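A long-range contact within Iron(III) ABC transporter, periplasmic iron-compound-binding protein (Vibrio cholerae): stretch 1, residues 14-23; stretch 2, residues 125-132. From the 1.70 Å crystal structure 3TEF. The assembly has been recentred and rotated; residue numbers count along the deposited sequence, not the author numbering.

Stretch 1 (14-23) TLEQKPQRVV
Stretch 2 125-132: GKVFAIEP

Stretch 1 runs as a strand through Thr 14-Glu 16, loops from Gln 17 to Arg 21 and re-enters a strand at Val 22-Val 23; its loop packs against stretch 2, whose helix enters at Gly 125, and together they bury 376 Å². The register sets the CA of Gln 17 5.1 Å from the CA of Val 127, and the CA of Lys 18 4.5 Å from the CA of Phe 128. Leu 15 (phi/psi -154/158, chi1 p, chi2 t) points toward stretch 2, its CD1 4.3 Å from CG1 of Val 127 (-62/-41, chi1 t), whereas the CA-to-CB bond of exposed Glu 16 (-64/137; chi1 t, chi2 t) points away. That of Gln 17 (-57/155, chi1 -96°, chi2 t) lies sideways, though the side-chain end comes nearer stretch 2; its CA makes a CA-H...O contact, 3.5 Å to the O of Val 127. That carbonyl also accepts the single hydrogen bond assigned across the contact, from N of Lys 18 at 2.7 Å and a nearly straight 170°. Lys 18 takes left-handed phi/psi (55/59); with chi1 m, chi2 128°, chi3 p and chi4 p, its aliphatic stem passes stretch 2, CG 3.6 Å from O of Phe 128 and CD 3.8 Å from CB of Ala 129. Ala 129, itself at positive phi (53/47), leaves the helical path, and N of Ile 130 donates a hydrogen bond to O of Gly 125 at 2.9 Å. Pro 19 (-61/136, C-gamma endo) is a buried apolar ring: its CD lies 3.6 Å from CG1 of Val 127 and its CG 3.7 Å from CE1 of Phe 128. The CA-to-CB bond of Phe 128 (-104/8) points away, yet chi1 m and chi2 -78° bring its ring back to stretch 1. Gln 20 and Arg 21 make no contact with stretch 2. Val 22 (-115/129, chi1 t) points toward stretch 2, CG2 meeting the ring edge 3.9 Å from CZ of Phe 128.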

# COMPACT_ATOMS: atom_id res chain seq x y z
N THR A 14 -8.35 -19.23 -12.00
CA THR A 14 -7.84 -19.64 -13.30
C THR A 14 -8.49 -18.83 -14.41
O THR A 14 -9.71 -18.63 -14.42
CB THR A 14 -8.08 -21.15 -13.54
OG1 THR A 14 -7.39 -21.90 -12.54
CG2 THR A 14 -7.57 -21.55 -14.92
N LEU A 15 -7.68 -18.32 -15.33
CA LEU A 15 -8.19 -17.58 -16.47
C LEU A 15 -7.21 -17.67 -17.64
O LEU A 15 -6.02 -17.94 -17.46
CB LEU A 15 -8.42 -16.11 -16.12
CG LEU A 15 -7.15 -15.29 -15.88
CD1 LEU A 15 -7.41 -13.80 -16.13
CD2 LEU A 15 -6.61 -15.54 -14.48
N GLU A 16 -7.73 -17.45 -18.84
CA GLU A 16 -6.91 -17.35 -20.03
C GLU A 16 -5.96 -16.14 -19.95
O GLU A 16 -6.35 -15.05 -19.54
CB GLU A 16 -7.81 -17.25 -21.25
CG GLU A 16 -7.07 -17.02 -22.56
CD GLU A 16 -8.02 -17.04 -23.75
OE1 GLU A 16 -8.90 -17.92 -23.79
OE2 GLU A 16 -7.88 -16.16 -24.63
N GLN A 17 -4.72 -16.34 -20.36
CA GLN A 17 -3.75 -15.25 -20.37
C GLN A 17 -4.18 -14.06 -21.22
O GLN A 17 -4.96 -14.19 -22.17
CB GLN A 17 -2.38 -15.75 -20.84
CG GLN A 17 -1.45 -16.10 -19.72
CD GLN A 17 -0.05 -16.42 -20.22
OE1 GLN A 17 0.95 -15.98 -19.64
NE2 GLN A 17 0.03 -17.18 -21.31
N LYS A 18 -3.64 -12.90 -20.87
CA LYS A 18 -3.88 -11.65 -21.59
C LYS A 18 -5.35 -11.32 -21.74
O LYS A 18 -5.86 -11.17 -22.85
CB LYS A 18 -3.17 -11.67 -22.95
CG LYS A 18 -1.66 -11.62 -22.79
CD LYS A 18 -0.97 -12.73 -23.57
CE LYS A 18 -0.78 -12.34 -25.03
NZ LYS A 18 0.12 -11.16 -25.18
N PRO A 19 -6.05 -11.19 -20.60
CA PRO A 19 -7.44 -10.75 -20.64
C PRO A 19 -7.52 -9.35 -21.24
O PRO A 19 -6.70 -8.49 -20.91
CB PRO A 19 -7.84 -10.73 -19.16
CG PRO A 19 -6.55 -10.60 -18.41
CD PRO A 19 -5.55 -11.37 -19.23
N GLN A 20 -8.48 -9.14 -22.13
CA GLN A 20 -8.55 -7.91 -22.90
C GLN A 20 -9.30 -6.80 -22.18
O GLN A 20 -8.98 -5.62 -22.33
CB GLN A 20 -9.19 -8.17 -24.27
CG GLN A 20 -8.33 -9.07 -25.16
CD GLN A 20 -6.92 -8.53 -25.32
OE1 GLN A 20 -5.95 -9.14 -24.86
NE2 GLN A 20 -6.80 -7.38 -25.96
N ARG A 21 -10.30 -7.19 -21.39
CA ARG A 21 -11.12 -6.24 -20.65
C ARG A 21 -10.90 -6.44 -19.16
O ARG A 21 -11.32 -7.44 -18.58
CB ARG A 21 -12.60 -6.41 -21.02
CG ARG A 21 -12.90 -6.19 -22.50
CD ARG A 21 -14.38 -6.31 -22.80
NE ARG A 21 -15.14 -5.29 -22.09
CZ ARG A 21 -15.22 -4.02 -22.46
NH1 ARG A 21 -14.58 -3.59 -23.54
NH2 ARG A 21 -15.93 -3.17 -21.73
N VAL A 22 -10.20 -5.49 -18.54
CA VAL A 22 -9.84 -5.60 -17.14
C VAL A 22 -10.53 -4.49 -16.35
O VAL A 22 -10.46 -3.32 -16.71
CB VAL A 22 -8.31 -5.45 -16.95
CG1 VAL A 22 -7.93 -5.60 -15.48
CG2 VAL A 22 -7.59 -6.46 -17.82
N VAL A 23 -11.19 -4.88 -15.26
CA VAL A 23 -11.80 -3.94 -14.34
C VAL A 23 -10.93 -3.92 -13.09
O VAL A 23 -10.52 -4.98 -12.61
CB VAL A 23 -13.23 -4.39 -13.97
CG1 VAL A 23 -13.78 -3.61 -12.77
CG2 VAL A 23 -14.14 -4.25 -15.17
N GLY A 125 2.51 -10.42 -13.97
CA GLY A 125 3.37 -10.87 -15.05
C GLY A 125 2.83 -12.12 -15.74
O GLY A 125 2.86 -12.22 -16.97
N LYS A 126 2.33 -13.06 -14.94
CA LYS A 126 1.77 -14.30 -15.47
C LYS A 126 0.46 -14.06 -16.20
O LYS A 126 0.22 -14.63 -17.26
CB LYS A 126 1.59 -15.34 -14.35
CG LYS A 126 2.91 -15.77 -13.71
CD LYS A 126 2.73 -16.87 -12.67
CE LYS A 126 2.18 -16.34 -11.35
NZ LYS A 126 2.18 -17.39 -10.28
N VAL A 127 -0.40 -13.23 -15.64
CA VAL A 127 -1.67 -12.96 -16.27
C VAL A 127 -1.50 -12.31 -17.64
O VAL A 127 -2.22 -12.65 -18.59
CB VAL A 127 -2.55 -12.06 -15.38
CG1 VAL A 127 -3.73 -11.49 -16.17
CG2 VAL A 127 -3.02 -12.86 -14.16
N PHE A 128 -0.56 -11.37 -17.75
CA PHE A 128 -0.41 -10.62 -18.99
C PHE A 128 0.78 -11.03 -19.85
O PHE A 128 1.09 -10.38 -20.85
CB PHE A 128 -0.39 -9.11 -18.69
CG PHE A 128 -1.66 -8.63 -18.06
CD1 PHE A 128 -2.79 -8.41 -18.84
CD2 PHE A 128 -1.75 -8.46 -16.69
CE1 PHE A 128 -3.98 -7.99 -18.26
CE2 PHE A 128 -2.94 -8.03 -16.10
CZ PHE A 128 -4.06 -7.81 -16.90
N ALA A 129 1.42 -12.13 -19.47
CA ALA A 129 2.61 -12.61 -20.19
C ALA A 129 3.67 -11.52 -20.35
O ALA A 129 4.22 -11.31 -21.43
CB ALA A 129 2.21 -13.16 -21.56
N ILE A 130 3.96 -10.82 -19.25
CA ILE A 130 5.03 -9.84 -19.25
C ILE A 130 6.04 -10.13 -18.15
O ILE A 130 6.56 -9.21 -17.51
CB ILE A 130 4.50 -8.40 -19.10
CG1 ILE A 130 3.62 -8.29 -17.86
CG2 ILE A 130 3.73 -8.00 -20.34
CD1 ILE A 130 3.09 -6.88 -17.61
N GLU A 131 6.32 -11.41 -17.94
CA GLU A 131 7.25 -11.84 -16.90
C GLU A 131 8.61 -11.12 -16.92
O GLU A 131 9.13 -10.74 -15.87
CB GLU A 131 7.47 -13.35 -16.97
CG GLU A 131 6.22 -14.18 -16.73
CD GLU A 131 5.44 -14.48 -18.01
OE1 GLU A 131 5.59 -13.75 -19.02
OE2 GLU A 131 4.66 -15.47 -17.99
N PRO A 132 9.21 -10.94 -18.12
CA PRO A 132 10.53 -10.30 -18.16
C PRO A 132 10.53 -8.86 -17.62
O PRO A 132 11.45 -8.48 -16.89
CB PRO A 132 10.88 -10.30 -19.66
CG PRO A 132 10.07 -11.43 -20.23
CD PRO A 132 8.78 -11.38 -19.46